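Local atomic coordinates of variant surface glycoprotein MITAT 1.1 (Trypanosoma brucei brucei, PDB entry 5LY9), a protein that coats the surface of the parasite and helps it evade the host immune response, as one of many antigenically distinct variants. Residues G5-A10 and F181-S186; P13-T18 and Q143-S148; A215-I220 and T228-Q233. One frame throughout, in Å; residues are numbered along the deposited sequence.

Interaction 1. Residues G5-A10 and F181-S186; sequences GLKATA and FQPTTS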
ATOM      1  N   GLY A   5      12.736  15.190  34.214  1.00 22.79           N
ATOM      2  CA  GLY A   5      12.505  15.017  32.826  1.00 24.12           C
ATOM      3  C   GLY A   5      13.415  14.061  32.095  1.00 23.87           C
ATOM      4  O   GLY A   5      14.450  13.641  32.552  1.00 23.08           O
ATOM      5  N   LEU A   6      13.005  13.755  30.898  1.00 23.21           N
ATOM      6  CA  LEU A   6      13.774  12.879  30.050  1.00 24.57           C
ATOM      7  C   LEU A   6      14.927  13.655  29.329  1.00 24.39           C
ATOM      8  O   LEU A   6      14.678  14.691  28.664  1.00 23.54           O
ATOM      9  CB  LEU A   6      12.814  12.309  29.034  1.00 24.34           C
ATOM     10  CG  LEU A   6      13.196  11.077  28.293  1.00 25.76           C
ATOM     11  CD1 LEU A   6      13.412   9.925  29.297  1.00 25.98           C
ATOM     12  CD2 LEU A   6      12.092  10.726  27.264  1.00 25.72           C
ATOM     13  N   LYS A   7      16.177  13.182  29.509  1.00 24.23           N
ATOM     14  CA  LYS A   7      17.333  13.795  28.828  1.00 24.85           C
ATOM     15  C   LYS A   7      17.235  13.657  27.310  1.00 24.32           C
ATOM     16  O   LYS A   7      16.669  12.656  26.828  1.00 23.66           O
ATOM     17  CB  LYS A   7      18.649  13.148  29.260  1.00 25.23           C
ATOM     18  CG  LYS A   7      18.982  13.315  30.742  1.00 27.41           C
ATOM     19  CD  LYS A   7      20.177  12.421  31.060  1.00 28.68           C
ATOM     20  CE  LYS A   7      20.781  12.634  32.424  1.00 29.67           C
ATOM     21  NZ  LYS A   7      22.023  11.838  32.584  1.00 30.02           N
ATOM     22  N   ALA A   8      17.843  14.598  26.611  1.00 23.16           N
ATOM     23  CA  ALA A   8      17.977  14.575  25.188  1.00 23.32           C
ATOM     24  C   ALA A   8      18.669  13.320  24.683  1.00 24.46           C
ATOM     25  O   ALA A   8      18.373  12.874  23.591  1.00 23.41           O
ATOM     26  CB  ALA A   8      18.729  15.841  24.719  1.00 24.08           C
ATOM     27  N   THR A   9      19.547  12.689  25.467  1.00 24.45           N
ATOM     28  CA  THR A   9      20.182  11.433  25.052  1.00 24.84           C
ATOM     29  C   THR A   9      19.104  10.355  24.829  1.00 25.68           C
ATOM     30  O   THR A   9      19.319   9.441  24.013  1.00 25.97           O
ATOM     31  CB  THR A   9      21.188  10.916  26.090  1.00 24.96           C
ATOM     32  OG1 THR A   9      20.551  10.902  27.347  1.00 26.39           O
ATOM     33  CG2 THR A   9      22.411  11.749  26.126  1.00 26.07           C
ATOM     34  N   ALA A  10      17.952  10.479  25.514  1.00 24.62           N
ATOM     35  CA  ALA A  10      16.857   9.538  25.369  1.00 24.09           C
ATOM     36  C   ALA A  10      15.825   9.958  24.350  1.00 24.14           C
ATOM     37  O   ALA A  10      15.332   9.082  23.599  1.00 24.21           O
ATOM     38  CB  ALA A  10      16.183   9.280  26.731  1.00 24.69           C
ATOM     39  N   PHE A 181      18.906   8.327  32.316  1.00 24.67           N
ATOM     40  CA  PHE A 181      18.100   9.039  31.248  1.00 24.42           C
ATOM     41  C   PHE A 181      17.224  10.173  31.812  1.00 23.58           C
ATOM     42  O   PHE A 181      16.570  10.874  31.079  1.00 25.43           O
ATOM     43  CB  PHE A 181      17.307   8.018  30.445  1.00 23.88           C
ATOM     44  CG  PHE A 181      18.170   6.967  29.835  1.00 24.88           C
ATOM     45  CD1 PHE A 181      19.174   7.314  28.917  1.00 25.43           C
ATOM     46  CD2 PHE A 181      17.992   5.649  30.145  1.00 26.14           C
ATOM     47  CE1 PHE A 181      20.013   6.373  28.417  1.00 25.69           C
ATOM     48  CE2 PHE A 181      18.834   4.662  29.599  1.00 25.81           C
ATOM     49  CZ  PHE A 181      19.844   5.028  28.740  1.00 26.19           C
ATOM     50  N   GLN A 182      17.229  10.351  33.118  1.00 22.73           N
ATOM     51  CA  GLN A 182      16.525  11.389  33.859  1.00 23.06           C
ATOM     52  C   GLN A 182      17.593  11.937  34.835  1.00 24.40           C
ATOM     53  O   GLN A 182      18.234  11.159  35.537  1.00 24.60           O
ATOM     54  CB  GLN A 182      15.332  10.820  34.635  1.00 23.47           C
ATOM     55  CG  GLN A 182      14.165  10.457  33.731  1.00 23.22           C
ATOM     56  CD  GLN A 182      13.181   9.545  34.454  1.00 24.23           C
ATOM     57  OE1 GLN A 182      13.313   8.312  34.438  1.00 24.51           O
ATOM     58  NE2 GLN A 182      12.283  10.176  35.194  1.00 24.15           N
ATOM     59  N   PRO A 183      17.832  13.236  34.808  1.00 24.33           N
ATOM     60  CA  PRO A 183      18.949  13.776  35.602  1.00 25.86           C
ATOM     61  C   PRO A 183      18.670  13.834  37.103  1.00 26.35           C
ATOM     62  O   PRO A 183      17.550  13.508  37.595  1.00 25.38           O
ATOM     63  CB  PRO A 183      19.096  15.189  35.045  1.00 26.86           C
ATOM     64  CG  PRO A 183      17.707  15.585  34.664  1.00 26.66           C
ATOM     65  CD  PRO A 183      17.071  14.269  34.142  1.00 24.95           C
ATOM     66  N   THR A 184      19.679  14.312  37.847  1.00 26.75           N
ATOM     67  CA  THR A 184      19.488  14.564  39.253  1.00 26.85           C
ATOM     68  C   THR A 184      18.419  15.630  39.489  1.00 25.99           C
ATOM     69  O   THR A 184      18.098  16.419  38.601  1.00 24.06           O
ATOM     70  CB  THR A 184      20.811  15.035  39.881  1.00 30.17           C
ATOM     71  OG1 THR A 184      21.290  16.193  39.177  1.00 30.04           O
ATOM     72  CG2 THR A 184      21.874  13.973  39.713  1.00 33.26           C
ATOM     73  N   THR A 185      17.918  15.680  40.733  1.00 26.10           N
ATOM     74  CA  THR A 185      16.889  16.654  41.082  1.00 26.62           C
ATOM     75  C   THR A 185      17.533  18.052  41.020  1.00 25.41           C
ATOM     76  O   THR A 185      18.723  18.214  41.267  1.00 26.39           O
ATOM     77  CB  THR A 185      16.326  16.449  42.463  1.00 27.88           C
ATOM     78  OG1 THR A 185      17.434  16.318  43.333  1.00 28.91           O
ATOM     79  CG2 THR A 185      15.547  15.241  42.504  1.00 28.48           C
ATOM     80  N   SER A 186      16.724  19.025  40.691  1.00 25.94           N
ATOM     81  CA  SER A 186      17.128  20.422  40.811  1.00 25.55           C
ATOM     82  C   SER A 186      15.856  21.122  41.135  1.00 25.78           C
ATOM     83  O   SER A 186      15.463  21.079  42.320  1.00 27.42           O
ATOM     84  CB  SER A 186      17.887  20.859  39.573  1.00 26.08           C
ATOM     85  OG  SER A 186      18.328  22.225  39.693  1.00 24.99           O
TER

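Interaction 2. Residues P13-T18 and Q143-S148; sequences PLCKLT and QECALS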
ATOM      1  N   PRO A  13      16.969  10.344  20.047  1.00 21.12           N
ATOM      2  CA  PRO A  13      16.840   9.159  19.162  1.00 20.95           C
ATOM      3  C   PRO A  13      15.388   8.896  18.729  1.00 21.39           C
ATOM      4  O   PRO A  13      15.164   8.349  17.625  1.00 21.10           O
ATOM      5  CB  PRO A  13      17.393   8.021  20.017  1.00 21.11           C
ATOM      6  CG  PRO A  13      18.388   8.684  20.866  1.00 21.27           C
ATOM      7  CD  PRO A  13      17.820  10.044  21.213  1.00 21.68           C
ATOM      8  N   LEU A  14      14.404   9.212  19.566  1.00 20.48           N
ATOM      9  CA  LEU A  14      13.033   9.096  19.169  1.00 21.13           C
ATOM     10  C   LEU A  14      12.665  10.099  18.099  1.00 20.64           C
ATOM     11  O   LEU A  14      11.934   9.756  17.171  1.00 20.49           O
ATOM     12  CB  LEU A  14      12.047   9.220  20.366  1.00 21.97           C
ATOM     13  CG  LEU A  14      12.167   8.027  21.361  1.00 22.41           C
ATOM     14  CD1 LEU A  14      11.498   8.405  22.652  1.00 24.38           C
ATOM     15  CD2 LEU A  14      11.588   6.744  20.801  1.00 23.20           C
ATOM     16  N   CYS A  15      13.128  11.338  18.242  1.00 19.86           N
ATOM     17  CA  CYS A  15      12.962  12.359  17.156  1.00 20.75           C
ATOM     18  C   CYS A  15      13.583  11.897  15.813  1.00 19.98           C
ATOM     19  O   CYS A  15      12.998  12.011  14.772  1.00 20.17           O
ATOM     20  CB  CYS A  15      13.551  13.695  17.521  1.00 21.77           C
ATOM     21  SG  CYS A  15      12.654  14.527  18.855  1.00 23.73           S
ATOM     22  N   LYS A  16      14.771  11.306  15.870  1.00 20.54           N
ATOM     23  CA  LYS A  16      15.411  10.758  14.672  1.00 20.98           C
ATOM     24  C   LYS A  16      14.570   9.654  14.075  1.00 20.24           C
ATOM     25  O   LYS A  16      14.416   9.594  12.855  1.00 19.05           O
ATOM     26  CB  LYS A  16      16.834  10.237  15.004  1.00 23.13           C
ATOM     27  CG  LYS A  16      17.831  11.344  15.308  1.00 23.71           C
ATOM     28  CD  LYS A  16      19.104  10.756  15.940  1.00 27.31           C
ATOM     29  CE  LYS A  16      19.999  10.009  15.063  1.00 30.87           C
ATOM     30  NZ  LYS A  16      21.348   9.659  15.673  1.00 33.84           N
ATOM     31  N   LEU A  17      14.037   8.790  14.909  1.00 19.60           N
ATOM     32  CA  LEU A  17      13.238   7.673  14.409  1.00 19.28           C
ATOM     33  C   LEU A  17      11.963   8.174  13.790  1.00 19.97           C
ATOM     34  O   LEU A  17      11.615   7.717  12.688  1.00 19.00           O
ATOM     35  CB  LEU A  17      12.962   6.674  15.511  1.00 20.34           C
ATOM     36  CG  LEU A  17      12.059   5.464  15.201  1.00 20.64           C
ATOM     37  CD1 LEU A  17      12.669   4.615  14.068  1.00 21.17           C
ATOM     38  CD2 LEU A  17      11.774   4.599  16.442  1.00 20.27           C
ATOM     39  N   THR A  18      11.236   9.090  14.480  1.00 19.38           N
ATOM     40  CA  THR A  18      10.015   9.574  13.879  1.00 19.79           C
ATOM     41  C   THR A  18      10.275  10.272  12.523  1.00 18.86           C
ATOM     42  O   THR A  18       9.505  10.098  11.577  1.00 19.67           O
ATOM     43  CB  THR A  18       9.120  10.390  14.874  1.00 20.52           C
ATOM     44  OG1 THR A  18       7.850  10.587  14.252  1.00 23.24           O
ATOM     45  CG2 THR A  18       9.716  11.683  15.108  1.00 22.64           C
ATOM     46  N   GLN A 143      17.489  19.234  16.801  1.00 24.56           N
ATOM     47  CA  GLN A 143      17.090  17.971  16.188  1.00 23.35           C
ATOM     48  C   GLN A 143      15.728  18.142  15.498  1.00 23.25           C
ATOM     49  O   GLN A 143      14.763  18.552  16.152  1.00 21.86           O
ATOM     50  CB  GLN A 143      16.995  16.911  17.277  1.00 25.71           C
ATOM     51  CG  GLN A 143      16.499  15.534  16.865  1.00 26.86           C
ATOM     52  CD  GLN A 143      17.151  14.941  15.652  1.00 29.29           C
ATOM     53  OE1 GLN A 143      18.383  14.791  15.685  1.00 29.90           O
ATOM     54  NE2 GLN A 143      16.345  14.553  14.556  1.00 27.12           N
ATOM     55  N   GLU A 144      15.650  17.799  14.219  1.00 22.37           N
ATOM     56  CA  GLU A 144      14.357  17.756  13.569  1.00 22.24           C
ATOM     57  C   GLU A 144      13.450  16.788  14.350  1.00 21.51           C
ATOM     58  O   GLU A 144      13.835  15.648  14.688  1.00 21.48           O
ATOM     59  CB  GLU A 144      14.506  17.313  12.147  1.00 23.24           C
ATOM     60  CG  GLU A 144      13.273  17.299  11.352  1.00 23.06           C
ATOM     61  CD  GLU A 144      12.602  18.615  11.041  1.00 25.20           C
ATOM     62  OE1 GLU A 144      13.084  19.707  11.389  1.00 26.51           O
ATOM     63  OE2 GLU A 144      11.529  18.531  10.347  1.00 26.58           O
ATOM     64  N   CYS A 145      12.262  17.273  14.655  1.00 21.28           N
ATOM     65  CA  CYS A 145      11.266  16.509  15.395  1.00 21.37           C
ATOM     66  C   CYS A 145       9.851  17.004  15.071  1.00 21.47           C
ATOM     67  O   CYS A 145       9.179  17.618  15.932  1.00 22.70           O
ATOM     68  CB  CYS A 145      11.582  16.615  16.874  1.00 22.41           C
ATOM     69  SG  CYS A 145      10.910  15.243  17.841  1.00 25.02           S
ATOM     70  N   ALA A 146       9.425  16.739  13.844  1.00 21.84           N
ATOM     71  CA  ALA A 146       8.148  17.234  13.368  1.00 24.25           C
ATOM     72  C   ALA A 146       7.197  16.117  13.796  1.00 24.72           C
ATOM     73  O   ALA A 146       7.243  14.959  13.261  1.00 30.05           O
ATOM     74  CB  ALA A 146       8.103  17.453  11.873  1.00 24.30           C
ATOM     75  N   LEU A 147       6.274  16.479  14.642  1.00 24.25           N
ATOM     76  CA  LEU A 147       5.310  15.415  15.141  1.00 23.12           C
ATOM     77  C   LEU A 147       4.110  15.466  14.172  1.00 23.00           C
ATOM     78  O   LEU A 147       2.978  15.819  14.529  1.00 24.53           O
ATOM     79  CB  LEU A 147       4.946  15.739  16.531  1.00 22.72           C
ATOM     80  CG  LEU A 147       6.140  15.906  17.439  1.00 23.33           C
ATOM     81  CD1 LEU A 147       5.758  16.266  18.853  1.00 22.63           C
ATOM     82  CD2 LEU A 147       6.964  14.621  17.457  1.00 23.54           C
ATOM     83  N   SER A 148       4.420  15.131  12.916  1.00 22.34           N
ATOM     84  CA  SER A 148       3.458  15.189  11.841  1.00 22.97           C
ATOM     85  C   SER A 148       3.821  14.182  10.783  1.00 22.57           C
ATOM     86  O   SER A 148       4.958  13.709  10.761  1.00 24.45           O
ATOM     87  CB  SER A 148       3.415  16.603  11.182  1.00 23.75           C
ATOM     88  OG  SER A 148       4.693  16.964  10.705  1.00 24.22           O
TER

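Interaction 3. Residues A215-I220 and T228-Q233; sequences AGYMTI and TLANMQ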
ATOM      1  N   ALA A 215       4.249   2.754  23.136  1.00 22.19           N
ATOM      2  CA  ALA A 215       3.955   1.420  22.551  1.00 22.33           C
ATOM      3  C   ALA A 215       4.843   0.295  23.091  1.00 21.90           C
ATOM      4  O   ALA A 215       5.230  -0.635  22.399  1.00 20.80           O
ATOM      5  CB  ALA A 215       4.029   1.524  21.033  1.00 22.65           C
ATOM      6  N   GLY A 216       5.107   0.354  24.387  1.00 21.92           N
ATOM      7  CA  GLY A 216       5.852  -0.691  25.075  1.00 23.27           C
ATOM      8  C   GLY A 216       7.335  -0.424  25.288  1.00 23.22           C
ATOM      9  O   GLY A 216       8.012  -1.195  25.948  1.00 25.93           O
ATOM     10  N   TYR A 217       7.889   0.617  24.710  1.00 22.13           N
ATOM     11  CA  TYR A 217       9.296   0.888  24.855  1.00 21.52           C
ATOM     12  C   TYR A 217       9.649   1.336  26.259  1.00 22.43           C
ATOM     13  O   TYR A 217      10.706   0.928  26.824  1.00 22.73           O
ATOM     14  CB  TYR A 217       9.706   1.989  23.844  1.00 21.69           C
ATOM     15  CG  TYR A 217      11.059   2.561  23.962  1.00 21.02           C
ATOM     16  CD1 TYR A 217      12.185   1.752  24.087  1.00 21.76           C
ATOM     17  CD2 TYR A 217      11.249   3.909  23.872  1.00 21.86           C
ATOM     18  CE1 TYR A 217      13.449   2.316  24.183  1.00 22.08           C
ATOM     19  CE2 TYR A 217      12.498   4.478  23.970  1.00 21.38           C
ATOM     20  CZ  TYR A 217      13.621   3.703  24.053  1.00 21.87           C
ATOM     21  OH  TYR A 217      14.891   4.264  24.172  1.00 21.84           O
ATOM     22  N   MET A 218       8.781   2.171  26.837  1.00 20.66           N
ATOM     23  CA  MET A 218       9.064   2.845  28.103  1.00 22.07           C
ATOM     24  C   MET A 218       8.170   2.299  29.197  1.00 22.33           C
ATOM     25  O   MET A 218       6.982   2.139  28.992  1.00 22.88           O
ATOM     26  CB  MET A 218       8.901   4.373  28.025  1.00 23.42           C
ATOM     27  CG  MET A 218       9.069   5.068  29.384  1.00 25.85           C
ATOM     28  SD  MET A 218       8.778   6.870  29.254  1.00 28.94           S
ATOM     29  CE  MET A 218      10.342   7.216  28.805  1.00 26.12           C
ATOM     30  N   THR A 219       8.762   2.008  30.344  1.00 22.66           N
ATOM     31  CA  THR A 219       7.998   1.615  31.544  1.00 23.65           C
ATOM     32  C   THR A 219       8.058   2.774  32.546  1.00 23.83           C
ATOM     33  O   THR A 219       9.145   3.197  32.872  1.00 24.70           O
ATOM     34  CB  THR A 219       8.599   0.340  32.200  1.00 25.74           C
ATOM     35  OG1 THR A 219       8.653  -0.702  31.252  1.00 27.03           O
ATOM     36  CG2 THR A 219       7.716  -0.128  33.466  1.00 26.81           C
ATOM     37  N   ILE A 220       6.896   3.259  33.019  1.00 23.05           N
ATOM     38  CA  ILE A 220       6.775   4.223  34.062  1.00 23.31           C
ATOM     39  C   ILE A 220       6.576   3.418  35.382  1.00 24.22           C
ATOM     40  O   ILE A 220       5.674   2.606  35.488  1.00 23.85           O
ATOM     41  CB  ILE A 220       5.596   5.115  33.815  1.00 24.21           C
ATOM     42  CG1 ILE A 220       5.867   5.920  32.538  1.00 24.66           C
ATOM     43  CG2 ILE A 220       5.352   6.025  35.028  1.00 24.24           C
ATOM     44  CD1 ILE A 220       4.777   6.912  32.081  1.00 24.90           C
ATOM     45  N   THR A 228      12.074   2.993  32.782  1.00 22.13           N
ATOM     46  CA  THR A 228      12.931   2.028  32.152  1.00 24.07           C
ATOM     47  C   THR A 228      12.720   2.128  30.648  1.00 22.85           C
ATOM     48  O   THR A 228      11.574   2.273  30.188  1.00 22.27           O
ATOM     49  CB  THR A 228      12.555   0.600  32.568  1.00 25.08           C
ATOM     50  OG1 THR A 228      12.684   0.451  33.967  1.00 25.95           O
ATOM     51  CG2 THR A 228      13.407  -0.422  31.829  1.00 26.88           C
ATOM     52  N   LEU A 229      13.803   1.999  29.888  1.00 23.67           N
ATOM     53  CA  LEU A 229      13.737   2.016  28.434  1.00 23.00           C
ATOM     54  C   LEU A 229      14.231   0.640  27.999  1.00 22.94           C
ATOM     55  O   LEU A 229      15.296   0.200  28.372  1.00 24.50           O
ATOM     56  CB  LEU A 229      14.617   3.130  27.833  1.00 23.26           C
ATOM     57  CG  LEU A 229      14.329   4.550  28.297  1.00 23.32           C
ATOM     58  CD1 LEU A 229      15.331   5.486  27.632  1.00 25.11           C
ATOM     59  CD2 LEU A 229      12.914   4.964  27.957  1.00 23.96           C
ATOM     60  N   ALA A 230      13.440  -0.013  27.158  1.00 23.79           N
ATOM     61  CA  ALA A 230      13.676  -1.359  26.787  1.00 23.43           C
ATOM     62  C   ALA A 230      14.792  -1.383  25.756  1.00 24.29           C
ATOM     63  O   ALA A 230      15.031  -0.430  25.095  1.00 23.40           O
ATOM     64  CB  ALA A 230      12.406  -1.968  26.181  1.00 24.30           C
ATOM     65  N   ASN A 231      15.425  -2.550  25.605  1.00 24.95           N
ATOM     66  CA  ASN A 231      16.441  -2.703  24.584  1.00 25.25           C
ATOM     67  C   ASN A 231      15.833  -3.104  23.245  1.00 24.35           C
ATOM     68  O   ASN A 231      15.392  -4.253  23.060  1.00 23.15           O
ATOM     69  CB  ASN A 231      17.461  -3.692  25.078  1.00 27.29           C
ATOM     70  CG  ASN A 231      18.654  -3.779  24.178  1.00 29.88           C
ATOM     71  OD1 ASN A 231      18.603  -3.411  22.999  1.00 29.36           O
ATOM     72  ND2 ASN A 231      19.743  -4.358  24.718  1.00 31.67           N
ATOM     73  N   MET A 232      15.852  -2.142  22.327  1.00 23.40           N
ATOM     74  CA  MET A 232      15.244  -2.264  21.002  1.00 24.05           C
ATOM     75  C   MET A 232      16.344  -2.426  19.938  1.00 24.29           C
ATOM     76  O   MET A 232      16.032  -2.462  18.767  1.00 23.35           O
ATOM     77  CB  MET A 232      14.416  -1.028  20.651  1.00 22.65           C
ATOM     78  CG  MET A 232      13.437  -0.610  21.723  1.00 23.51           C
ATOM     79  SD  MET A 232      12.349  -1.930  22.340  1.00 26.40           S
ATOM     80  CE  MET A 232      11.308  -2.069  20.953  1.00 22.64           C
ATOM     81  N   GLN A 233      17.616  -2.472  20.345  1.00 24.77           N
ATOM     82  CA  GLN A 233      18.730  -2.487  19.416  1.00 24.64           C
ATOM     83  C   GLN A 233      18.782  -3.843  18.712  1.00 25.28           C
ATOM     84  O   GLN A 233      19.018  -3.865  17.567  1.00 26.76           O
ATOM     85  CB  GLN A 233      20.047  -2.109  20.120  1.00 25.41           C
ATOM     86  CG  GLN A 233      19.958  -0.723  20.759  1.00 25.00           C
ATOM     87  CD  GLN A 233      21.219  -0.329  21.495  1.00 27.42           C
ATOM     88  OE1 GLN A 233      22.138  -1.118  21.616  1.00 31.13           O
ATOM     89  NE2 GLN A 233      21.224   0.827  22.074  1.00 26.38           N
TER
HETATM   90  O   HOH W   1      10.411  -0.561  29.227  1.00 27.99           O

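Interaction 1. Residues G5-A10 and F181-S186
The backbone before the first turn of helix 8-21 lies against the Phe181–Pro183 loop, and it is held by one short, nearly straight hydrogen bond: Lys7 N gives its hydrogen to Phe181 O at 2.8 Å (174° at the hydrogen), approaching from above the carbonyl plane. Packing is tightest here. The Gly5 carbonyl lies against the loop, its O 3.1 Å from Pro183 CD and in a CA-H...O contact with Gln182 CA at 3.3 Å. With CG anti to its carbonyl carbon (chi1 -63°), Lys7 runs extended along the loop, its CG 3.4 Å from Phe181 O and its CE 3.8 Å from Pro183 N. Its ammonium reaches the carbonyls of Asn179 and Thr180. Gln182 points its amide elsewhere, OE1 accepting from Ala227 N and NE2 donating to Thr4 O. Ala10 CB, a small methyl, meets Phe181 CB at 4.1 Å, and Leu229 packs on both residues. The contact slackens toward solvent: exposed Thr9 only brings OG1 to the ring edge, 4.2 Å from Phe181 CD1, and Thr184–Ser186 turn off without touching the helix start. Grip therefore comes from the backbone hydrogen bond, the methylenes of Lys7 and the buried Phe181 together, while the charged tip of Lys7 probably draws on the dipoles of the loop carbonyls, coupling the N-terminal chain to this loop in the N-terminal domain.

Interaction 2. Residues P13-T18 and Q143-S148
A disulfide carries this contact, and the two cysteines meet tip to tip from differently turned side chains. Cys15, on helix 8-21, holds SG anti to its carbonyl carbon (chi1 -68°), whereas Cys145, just past strand 143-144, holds SG anti to its backbone N (chi1 -156°). Their SG atoms, Cys15 SG and Cys145 SG, are bonded at 2.1 Å with chi3 -73°, a left-handed bridge. Beside it, Gln143 folds back over the helix: its chain bends at chi2 and lays CG 3.5 Å from Cys15 CB, so that its CG packs on the Cys15 methylene beside the bridge. The amide lies across the Lys16 chain at about a right angle, with Gln143 OE1 3.5 Å from Lys16 CG, a contact of alkyl with amide. What fixes the rotation of that amide is Gln143 NE2 donating to Glu144 O at 2.7 Å, on a carbonyl lone pair. Outside, Thr18 OG1 bonds to Asp106 and Lys102 of helix 62-114, while Leu147 packs on that same helix. Across the two segments the covalent bond, rather than polar pairing, does the joining, so helix 8-21 is covalently tied to the chain leaving the edge strand 143-144 of the small three-stranded sheet.

Interaction 3. Residues A215-I220 and T228-Q233
Two short antiparallel strands pair edge to edge, and their side chains interlock on the Met218–Leu229 face. Leu229 is the main bump: its CD2 lies between Met218, where CE touches it at 3.5 Å, and one face of the Tyr217 ring, 4.0 Å from CE2. Met218 runs extended before bending at chi3, and it lies side by side with Leu229, pointing the same way; its flexible thioether can follow the branched neighbour. Tyr217, with CG anti to the backbone N (chi1 171°), swings its ring across the second strand, so Ala230 O meets the ring edge in plane, 3.3 Å from CE1. Met232, bent twice, brings CG to 3.6 Å from Tyr217 CD1 and its sulfur into an oblique Met-aromatic contact. Small Ala230 lets its CB approach the Tyr217 carbonyl, and Gly216, just before, takes a backbone shape that would jam any CB against the preceding carbonyl O. The ladder itself has Thr219 N to Thr228 O at 2.8 Å, Thr228 N to Thr219 O at 2.9 Å and Ala230 N to Tyr217 O at 2.9 Å. On the Thr219–Thr228 face, a water is gripped by Thr219 OG1 and the carbonyls of Tyr217 and Thr228. Beyond the segments, the Tyr217 hydroxyl bonds to Gln171 O, and the ring meets that of Trp246 on helix 244-254. This is an antiparallel beta hairpin whose strand 218-220 begins with a classic beta bulge, Tyr217 and Met218 both facing Val213 on strand 211-213.

In the fold
All three contacts lie on one side of the chain's centre, in the end of the elongated, A-type N-terminal domain far from the glycan, with centres 16 to 18 Å apart. Interaction 2 is nested within the chain loop closed by interaction 1, and interaction 3 follows both. Helix 8-21 joins the first two, its start entering interaction 1 and its middle interaction 2. Interaction 3 belongs to a four-stranded antiparallel sheet packed on the helix: Leu229 CD1 touches Phe181 CD2 and Ala10 CB of interaction 1, and Leu14 CD2 lies 4.0 Å from Tyr217 CE2. One helix thus ties the N-terminus, the small sheet whose following residue, Cys145, carries the disulfide, and the hairpin into a single lobe.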